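Local coordinates for aminopeptidase N family protein (Idiomarina loihiensis L2TR, PDB 4FGM), which probably acts as a zinc-dependent aminopeptidase of the M61 family, removing residues from the N-terminal end of peptides, at residues 303-316 / 376-388. Residues are numbered along the deposited sequence; the frame is centred on the assembly and turned at random.
Sequences LWFYEGMTSYFDDY and YYAKGALIALSLD. With ZN (zinc ion), chain C; MAE (maleic acid), chain B.
Glu307 and Tyr377 lie side by side at the zinc site, Glu307 on the metal and Tyr377 on its bound maleic acid. Glu307 OE1 binds the zinc ion at 2.2 Å; Tyr377 OH donates a hydrogen bond of 2.6 Å to maleic acid O1, at the edge of the tyrosine ring, and O2 of the same acid group binds the metal. The bend at Glu307 chi2 (-54°) turns the carboxylate toward the zinc, while CB lies over a face of the Tyr377 ring and CG abuts the edge of Tyr376. Leu303 CB rests on a face of Tyr376. With His273 and His277 from helix 262-277, Glu307 completes the HExxH-plus-glutamate zinc site of gluzincin-type peptidases. One helical turn on, Ser311 OG, at the edge of Tyr377, donates to Glu307 O from above the carbonyl plane; that oxygen also accepts a hydrogen bond from Ser311 N. Asp314 OD2, in the second shell, is hydrogen-bonded to ND1 of the zinc ligand His273. Two glycines let the helices meet backbone to backbone: Gly308 CA lies 3.7 Å from Gly380 CA, and the axes of 308-316 and 378-388 cross at -71°. The selenium of selenomethionine Met309 and Tyr312 CB both press on Ala384 CB. Tyr312 is a knob among Ala381, Ala384, Leu385 and Asp388: Leu385 CA lies over one face of its ring in a CH-pi contact, and its OH donates to the anti lone pair of Asp388 OD2, 2.7 Å away, ring and carboxylate nearly perpendicular. Asp388 OD1 forms a salt bridge with Arg392 and accepts a hydrogen bond from Leu401 N.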
ATOM      1  N   LEU A 303       4.172  -2.827  12.307  1.00 43.34           N
ATOM      2  CA  LEU A 303       3.463  -2.239  11.174  1.00 41.92           C
ATOM      3  C   LEU A 303       2.303  -1.336  11.600  1.00 47.26           C
ATOM      4  O   LEU A 303       1.795  -0.556  10.792  1.00 46.15           O
ATOM      5  CB  LEU A 303       2.969  -3.329  10.226  1.00 48.08           C
ATOM      6  CG  LEU A 303       4.083  -4.131   9.538  1.00 52.76           C
ATOM      7  CD1 LEU A 303       3.472  -5.064   8.501  1.00 44.88           C
ATOM      8  CD2 LEU A 303       5.078  -3.186   8.869  1.00 53.99           C
ATOM      9  N   TRP A 304       1.887  -1.425  12.863  1.00 41.45           N
ATOM     10  CA  TRP A 304       0.801  -0.573  13.352  1.00 35.12           C
ATOM     11  C   TRP A 304       1.307   0.862  13.320  1.00 38.29           C
ATOM     12  O   TRP A 304       0.537   1.818  13.194  1.00 43.20           O
ATOM     13  CB  TRP A 304       0.416  -0.929  14.795  1.00 39.53           C
ATOM     14  CG  TRP A 304       1.501  -0.664  15.817  1.00 42.19           C
ATOM     15  CD1 TRP A 304       2.429  -1.561  16.285  1.00 42.32           C
ATOM     16  CD2 TRP A 304       1.767   0.573  16.492  1.00 47.55           C
ATOM     17  NE1 TRP A 304       3.250  -0.957  17.208  1.00 41.57           N
ATOM     18  CE2 TRP A 304       2.870   0.349  17.352  1.00 46.76           C
ATOM     19  CE3 TRP A 304       1.184   1.846  16.454  1.00 48.76           C
ATOM     20  CZ2 TRP A 304       3.396   1.353  18.169  1.00 46.63           C
ATOM     21  CZ3 TRP A 304       1.708   2.848  17.271  1.00 51.33           C
ATOM     22  CH2 TRP A 304       2.805   2.593  18.116  1.00 50.03           C
ATOM     23  N   PHE A 305       2.620   1.002  13.443  1.00 44.10           N
ATOM     24  CA  PHE A 305       3.239   2.311  13.434  1.00 45.03           C
ATOM     25  C   PHE A 305       3.685   2.687  12.022  1.00 44.08           C
ATOM     26  O   PHE A 305       3.331   3.754  11.502  1.00 45.10           O
ATOM     27  CB  PHE A 305       4.425   2.323  14.414  1.00 41.93           C
ATOM     28  CG  PHE A 305       5.237   3.592  14.377  1.00 41.68           C
ATOM     29  CD1 PHE A 305       6.296   3.738  13.470  1.00 37.52           C
ATOM     30  CD2 PHE A 305       4.925   4.651  15.225  1.00 38.28           C
ATOM     31  CE1 PHE A 305       7.032   4.927  13.412  1.00 38.62           C
ATOM     32  CE2 PHE A 305       5.651   5.843  15.179  1.00 40.35           C
ATOM     33  CZ  PHE A 305       6.710   5.985  14.269  1.00 37.43           C
ATOM     34  N   TYR A 306       4.446   1.803  11.391  1.00 43.81           N
ATOM     35  CA  TYR A 306       4.946   2.077  10.054  1.00 49.61           C
ATOM     36  C   TYR A 306       3.868   2.175   8.983  1.00 48.90           C
ATOM     37  O   TYR A 306       4.031   2.889   7.995  1.00 45.04           O
ATOM     38  CB  TYR A 306       6.029   1.055   9.703  1.00 45.72           C
ATOM     39  CG  TYR A 306       7.283   1.362  10.476  1.00 42.67           C
ATOM     40  CD1 TYR A 306       8.009   2.528  10.208  1.00 42.31           C
ATOM     41  CD2 TYR A 306       7.678   0.574  11.553  1.00 39.82           C
ATOM     42  CE1 TYR A 306       9.090   2.904  11.000  1.00 46.76           C
ATOM     43  CE2 TYR A 306       8.760   0.943  12.356  1.00 41.38           C
ATOM     44  CZ  TYR A 306       9.457   2.115  12.073  1.00 43.34           C
ATOM     45  OH  TYR A 306      10.492   2.521  12.880  1.00 42.85           O
ATOM     46  N   GLU A 307       2.762   1.470   9.176  1.00 44.34           N
ATOM     47  CA  GLU A 307       1.671   1.561   8.219  1.00 41.92           C
ATOM     48  C   GLU A 307       0.568   2.434   8.813  1.00 45.04           C
ATOM     49  O   GLU A 307      -0.025   3.253   8.109  1.00 43.61           O
ATOM     50  CB  GLU A 307       1.126   0.174   7.867  1.00 42.02           C
ATOM     51  CG  GLU A 307       2.030  -0.638   6.940  1.00 47.87           C
ATOM     52  CD  GLU A 307       2.388   0.105   5.662  1.00 46.41           C
ATOM     53  OE1 GLU A 307       1.786   1.159   5.398  1.00 47.02           O
ATOM     54  OE2 GLU A 307       3.267  -0.369   4.918  1.00 51.21           O
ATOM     55  N   GLY A 308       0.322   2.270  10.115  1.00 42.60           N
ATOM     56  CA  GLY A 308      -0.710   3.035  10.800  1.00 39.88           C
ATOM     57  C   GLY A 308      -0.551   4.546  10.754  1.00 43.63           C
ATOM     58  O   GLY A 308      -1.468   5.246  10.311  1.00 44.87           O
HETATM   59  N   MSE A 309       0.598   5.052  11.211  1.00 41.86           N
HETATM   60  CA  MSE A 309       0.854   6.493  11.212  1.00 43.64           C
HETATM   61  C   MSE A 309       0.715   7.043   9.795  1.00 49.59           C
HETATM   62  O   MSE A 309       0.097   8.095   9.574  1.00 48.90           O
HETATM   63  CB  MSE A 309       2.271   6.803  11.726  1.00 52.16           C
HETATM   64  CG  MSE A 309       2.615   6.254  13.112  1.00 56.15           C
HETATM   65 SE   MSE A 309       1.461   6.860  14.576  1.00 66.61          SE
HETATM   66  CE  MSE A 309       0.544   5.201  14.929  1.00 53.49           C
ATOM     67  N   THR A 310       1.296   6.322   8.840  1.00 42.35           N
ATOM     68  CA  THR A 310       1.253   6.724   7.439  1.00 42.59           C
ATOM     69  C   THR A 310      -0.189   6.756   6.924  1.00 43.38           C
ATOM     70  O   THR A 310      -0.556   7.616   6.121  1.00 40.51           O
ATOM     71  CB  THR A 310       2.068   5.755   6.569  1.00 49.45           C
ATOM     72  OG1 THR A 310       3.342   5.521   7.188  1.00 48.25           O
ATOM     73  CG2 THR A 310       2.271   6.338   5.165  1.00 42.34           C
ATOM     74  N   SER A 311      -1.006   5.820   7.401  1.00 40.73           N
ATOM     75  CA  SER A 311      -2.400   5.760   6.980  1.00 52.09           C
ATOM     76  C   SER A 311      -3.238   6.872   7.592  1.00 51.40           C
ATOM     77  O   SER A 311      -4.368   7.098   7.175  1.00 47.80           O
ATOM     78  CB  SER A 311      -3.011   4.402   7.317  1.00 50.40           C
ATOM     79  OG  SER A 311      -2.464   3.401   6.478  1.00 49.34           O
ATOM     80  N   TYR A 312      -2.687   7.562   8.585  1.00 47.41           N
ATOM     81  CA  TYR A 312      -3.395   8.678   9.204  1.00 43.47           C
ATOM     82  C   TYR A 312      -2.946   9.957   8.511  1.00 48.10           C
ATOM     83  O   TYR A 312      -3.755  10.821   8.181  1.00 51.31           O
ATOM     84  CB  TYR A 312      -3.067   8.768  10.695  1.00 45.22           C
ATOM     85  CG  TYR A 312      -3.410  10.107  11.319  1.00 49.43           C
ATOM     86  CD1 TYR A 312      -4.736  10.496  11.502  1.00 51.50           C
ATOM     87  CD2 TYR A 312      -2.400  10.981  11.735  1.00 46.23           C
ATOM     88  CE1 TYR A 312      -5.052  11.721  12.088  1.00 52.56           C
ATOM     89  CE2 TYR A 312      -2.702  12.206  12.322  1.00 48.01           C
ATOM     90  CZ  TYR A 312      -4.030  12.571  12.498  1.00 53.09           C
ATOM     91  OH  TYR A 312      -4.335  13.775  13.092  1.00 51.87           O
ATOM     92  N   PHE A 313      -1.649  10.066   8.269  1.00 45.58           N
ATOM     93  CA  PHE A 313      -1.112  11.260   7.635  1.00 48.86           C
ATOM     94  C   PHE A 313      -1.382  11.411   6.142  1.00 45.32           C
ATOM     95  O   PHE A 313      -1.522  12.540   5.666  1.00 47.10           O
ATOM     96  CB  PHE A 313       0.390  11.377   7.933  1.00 48.48           C
ATOM     97  CG  PHE A 313       0.684  11.907   9.317  1.00 50.16           C
ATOM     98  CD1 PHE A 313       0.364  13.218   9.655  1.00 50.72           C
ATOM     99  CD2 PHE A 313       1.258  11.093  10.286  1.00 48.82           C
ATOM    100  CE1 PHE A 313       0.596  13.709  10.948  1.00 47.40           C
ATOM    101  CE2 PHE A 313       1.495  11.573  11.583  1.00 53.39           C
ATOM    102  CZ  PHE A 313       1.169  12.886  11.910  1.00 47.25           C
ATOM    103  N   ASP A 314      -1.478  10.309   5.395  1.00 38.05           N
ATOM    104  CA  ASP A 314      -1.735  10.448   3.957  1.00 45.46           C
ATOM    105  C   ASP A 314      -2.977  11.300   3.676  1.00 46.95           C
ATOM    106  O   ASP A 314      -2.988  12.088   2.730  1.00 52.55           O
ATOM    107  CB  ASP A 314      -1.843   9.083   3.241  1.00 40.38           C
ATOM    108  CG  ASP A 314      -2.825   8.120   3.904  1.00 50.13           C
ATOM    109  OD1 ASP A 314      -3.776   8.569   4.581  1.00 50.13           O
ATOM    110  OD2 ASP A 314      -2.649   6.896   3.720  1.00 46.78           O
ATOM    111  N   ASP A 315      -4.009  11.160   4.501  1.00 42.62           N
ATOM    112  CA  ASP A 315      -5.225  11.951   4.330  1.00 44.62           C
ATOM    113  C   ASP A 315      -5.137  13.286   5.077  1.00 45.68           C
ATOM    114  O   ASP A 315      -5.456  14.341   4.528  1.00 45.77           O
ATOM    115  CB  ASP A 315      -6.456  11.184   4.829  1.00 43.97           C
ATOM    116  CG  ASP A 315      -6.760   9.954   3.996  1.00 52.43           C
ATOM    117  OD1 ASP A 315      -6.662  10.047   2.757  1.00 50.63           O
ATOM    118  OD2 ASP A 315      -7.114   8.906   4.578  1.00 53.45           O
ATOM    119  N   TYR A 316      -4.696  13.231   6.330  1.00 43.78           N
ATOM    120  CA  TYR A 316      -4.595  14.426   7.157  1.00 46.39           C
ATOM    121  C   TYR A 316      -3.722  15.517   6.529  1.00 48.59           C
ATOM    122  O   TYR A 316      -4.124  16.682   6.464  1.00 45.26           O
ATOM    123  CB  TYR A 316      -4.065  14.049   8.543  1.00 48.23           C
ATOM    124  CG  TYR A 316      -3.992  15.216   9.498  1.00 52.37           C
ATOM    125  CD1 TYR A 316      -5.132  15.965   9.806  1.00 50.01           C
ATOM    126  CD2 TYR A 316      -2.776  15.599  10.071  1.00 53.02           C
ATOM    127  CE1 TYR A 316      -5.062  17.068  10.653  1.00 53.44           C
ATOM    128  CE2 TYR A 316      -2.694  16.699  10.921  1.00 55.95           C
ATOM    129  CZ  TYR A 316      -3.838  17.432  11.209  1.00 52.83           C
ATOM    130  OH  TYR A 316      -3.752  18.526  12.043  1.00 52.06           O
ATOM    131  N   TYR A 376      -4.039  -3.395  10.541  1.00 45.60           N
ATOM    132  CA  TYR A 376      -3.035  -2.598  11.234  1.00 44.33           C
ATOM    133  C   TYR A 376      -2.904  -1.263  10.514  1.00 44.93           C
ATOM    134  O   TYR A 376      -2.298  -0.320  11.028  1.00 44.22           O
ATOM    135  CB  TYR A 376      -1.689  -3.333  11.309  1.00 47.17           C
ATOM    136  CG  TYR A 376      -1.157  -3.888  10.003  1.00 47.77           C
ATOM    137  CD1 TYR A 376      -0.515  -3.062   9.076  1.00 44.94           C
ATOM    138  CD2 TYR A 376      -1.261  -5.255   9.713  1.00 44.90           C
ATOM    139  CE1 TYR A 376       0.016  -3.583   7.897  1.00 42.57           C
ATOM    140  CE2 TYR A 376      -0.735  -5.787   8.535  1.00 45.20           C
ATOM    141  CZ  TYR A 376      -0.097  -4.944   7.633  1.00 46.97           C
ATOM    142  OH  TYR A 376       0.429  -5.465   6.474  1.00 43.92           O
ATOM    143  N   TYR A 377      -3.501  -1.184   9.327  1.00 45.72           N
ATOM    144  CA  TYR A 377      -3.508   0.048   8.546  1.00 47.17           C
ATOM    145  C   TYR A 377      -4.567   0.961   9.147  1.00 49.25           C
ATOM    146  O   TYR A 377      -4.271   2.058   9.618  1.00 50.54           O
ATOM    147  CB  TYR A 377      -3.904  -0.222   7.092  1.00 49.43           C
ATOM    148  CG  TYR A 377      -2.800  -0.707   6.197  1.00 52.38           C
ATOM    149  CD1 TYR A 377      -1.913   0.191   5.601  1.00 55.83           C
ATOM    150  CD2 TYR A 377      -2.656  -2.063   5.914  1.00 54.70           C
ATOM    151  CE1 TYR A 377      -0.913  -0.252   4.741  1.00 53.63           C
ATOM    152  CE2 TYR A 377      -1.661  -2.515   5.057  1.00 58.61           C
ATOM    153  CZ  TYR A 377      -0.799  -1.603   4.474  1.00 57.20           C
ATOM    154  OH  TYR A 377       0.157  -2.042   3.600  1.00 64.97           O
ATOM    155  N   ALA A 378      -5.810   0.483   9.117  1.00 47.40           N
ATOM    156  CA  ALA A 378      -6.959   1.240   9.612  1.00 42.34           C
ATOM    157  C   ALA A 378      -6.941   1.490  11.115  1.00 47.22           C
ATOM    158  O   ALA A 378      -7.097   2.631  11.553  1.00 48.73           O
ATOM    159  CB  ALA A 378      -8.255   0.539   9.213  1.00 41.01           C
ATOM    160  N   LYS A 379      -6.753   0.440  11.910  1.00 45.62           N
ATOM    161  CA  LYS A 379      -6.724   0.645  13.349  1.00 44.52           C
ATOM    162  C   LYS A 379      -5.474   1.432  13.751  1.00 47.93           C
ATOM    163  O   LYS A 379      -5.501   2.214  14.704  1.00 48.95           O
ATOM    164  CB  LYS A 379      -6.783  -0.681  14.107  1.00 39.05           C
ATOM    165  CG  LYS A 379      -7.033  -0.461  15.589  1.00 46.96           C
ATOM    166  CD  LYS A 379      -7.272  -1.742  16.358  1.00 46.70           C
ATOM    167  CE  LYS A 379      -7.575  -1.422  17.821  1.00 51.38           C
ATOM    168  NZ  LYS A 379      -7.872  -2.642  18.625  1.00 51.74           N
ATOM    169  N   GLY A 380      -4.382   1.228  13.022  1.00 47.27           N
ATOM    170  CA  GLY A 380      -3.171   1.970  13.321  1.00 42.40           C
ATOM    171  C   GLY A 380      -3.459   3.441  13.068  1.00 47.15           C
ATOM    172  O   GLY A 380      -2.970   4.324  13.775  1.00 46.90           O
ATOM    173  N   ALA A 381      -4.278   3.706  12.059  1.00 46.31           N
ATOM    174  CA  ALA A 381      -4.629   5.072  11.716  1.00 46.61           C
ATOM    175  C   ALA A 381      -5.440   5.706  12.839  1.00 43.92           C
ATOM    176  O   ALA A 381      -5.261   6.883  13.153  1.00 52.22           O
ATOM    177  CB  ALA A 381      -5.417   5.100  10.414  1.00 47.23           C
ATOM    178  N   LEU A 382      -6.331   4.928  13.445  1.00 46.49           N
ATOM    179  CA  LEU A 382      -7.147   5.445  14.532  1.00 49.54           C
ATOM    180  C   LEU A 382      -6.286   5.658  15.784  1.00 53.35           C
ATOM    181  O   LEU A 382      -6.536   6.570  16.579  1.00 51.71           O
ATOM    182  CB  LEU A 382      -8.314   4.495  14.818  1.00 50.77           C
ATOM    183  CG  LEU A 382      -9.302   4.342  13.655  1.00 54.64           C
ATOM    184  CD1 LEU A 382     -10.439   3.429  14.071  1.00 54.73           C
ATOM    185  CD2 LEU A 382      -9.845   5.699  13.245  1.00 51.41           C
ATOM    186  N   ILE A 383      -5.266   4.819  15.951  1.00 48.67           N
ATOM    187  CA  ILE A 383      -4.353   4.952  17.076  1.00 46.13           C
ATOM    188  C   ILE A 383      -3.631   6.284  16.902  1.00 47.17           C
ATOM    189  O   ILE A 383      -3.528   7.079  17.837  1.00 50.51           O
ATOM    190  CB  ILE A 383      -3.310   3.818  17.089  1.00 43.17           C
ATOM    191  CG1 ILE A 383      -3.972   2.511  17.531  1.00 47.26           C
ATOM    192  CG2 ILE A 383      -2.133   4.198  17.990  1.00 41.56           C
ATOM    193  CD1 ILE A 383      -3.012   1.338  17.644  1.00 51.57           C
ATOM    194  N   ALA A 384      -3.136   6.523  15.690  1.00 43.91           N
ATOM    195  CA  ALA A 384      -2.429   7.764  15.381  1.00 45.77           C
ATOM    196  C   ALA A 384      -3.337   8.959  15.654  1.00 47.95           C
ATOM    197  O   ALA A 384      -2.897   9.966  16.201  1.00 50.23           O
ATOM    198  CB  ALA A 384      -1.974   7.769  13.912  1.00 39.45           C
ATOM    199  N   LEU A 385      -4.604   8.843  15.265  1.00 43.58           N
ATOM    200  CA  LEU A 385      -5.574   9.913  15.484  1.00 48.60           C
ATOM    201  C   LEU A 385      -5.685  10.205  16.972  1.00 53.37           C
ATOM    202  O   LEU A 385      -5.695  11.363  17.392  1.00 58.48           O
ATOM    203  CB  LEU A 385      -6.952   9.507  14.965  1.00 49.55           C
ATOM    204  CG  LEU A 385      -8.109  10.395  15.435  1.00 52.66           C
ATOM    205  CD1 LEU A 385      -8.086  11.717  14.676  1.00 48.49           C
ATOM    206  CD2 LEU A 385      -9.431   9.672  15.221  1.00 52.65           C
ATOM    207  N   SER A 386      -5.774   9.138  17.760  1.00 52.87           N
ATOM    208  CA  SER A 386      -5.901   9.258  19.204  1.00 58.05           C
ATOM    209  C   SER A 386      -4.692   9.960  19.812  1.00 57.91           C
ATOM    210  O   SER A 386      -4.841  10.910  20.578  1.00 58.60           O
ATOM    211  CB  SER A 386      -6.064   7.874  19.835  1.00 59.37           C
ATOM    212  OG  SER A 386      -7.165   7.181  19.272  1.00 59.59           O
ATOM    213  N   LEU A 387      -3.496   9.493  19.464  1.00 55.97           N
ATOM    214  CA  LEU A 387      -2.269  10.085  19.987  1.00 51.24           C
ATOM    215  C   LEU A 387      -2.163  11.569  19.651  1.00 54.54           C
ATOM    216  O   LEU A 387      -1.788  12.380  20.497  1.00 54.61           O
ATOM    217  CB  LEU A 387      -1.044   9.346  19.441  1.00 45.28           C
ATOM    218  CG  LEU A 387      -0.819   7.898  19.880  1.00 47.47           C
ATOM    219  CD1 LEU A 387       0.384   7.325  19.138  1.00 48.20           C
ATOM    220  CD2 LEU A 387      -0.588   7.836  21.383  1.00 42.37           C
ATOM    221  N   ASP A 388      -2.497  11.929  18.420  1.00 57.04           N
ATOM    222  CA  ASP A 388      -2.417  13.323  18.010  1.00 55.84           C
ATOM    223  C   ASP A 388      -3.336  14.188  18.874  1.00 59.21           C
ATOM    224  O   ASP A 388      -2.943  15.252  19.345  1.00 62.83           O
ATOM    225  CB  ASP A 388      -2.796  13.464  16.532  1.00 46.55           C
ATOM    226  CG  ASP A 388      -2.218  14.716  15.896  1.00 47.37           C
ATOM    227  OD1 ASP A 388      -1.452  15.437  16.572  1.00 50.04           O
ATOM    228  OD2 ASP A 388      -2.522  14.976  14.714  1.00 53.35           O
TER
HETATM  229 ZN    ZN C 602       2.232   1.962   3.400  1.00 53.85          ZN
HETATM  230  C1  MAE B 601       1.986   0.103   1.489  1.00101.44           C
HETATM  231  O1  MAE B 601       2.054  -0.532   2.599  1.00105.83           O
HETATM  232  O2  MAE B 601       2.697   1.125   1.351  1.00 98.85           O
HETATM  233  C2  MAE B 601       1.109  -0.448   0.433  1.00101.18           C
HETATM  234  C3  MAE B 601       1.230  -1.521  -0.345  1.00101.86           C
HETATM  235  C4  MAE B 601       2.327  -2.483  -0.338  1.00104.55           C
HETATM  236  O3  MAE B 601       3.349  -2.426   0.373  1.00112.39           O
HETATM  237  O4  MAE B 601       2.161  -3.454  -1.105  1.00 99.53           O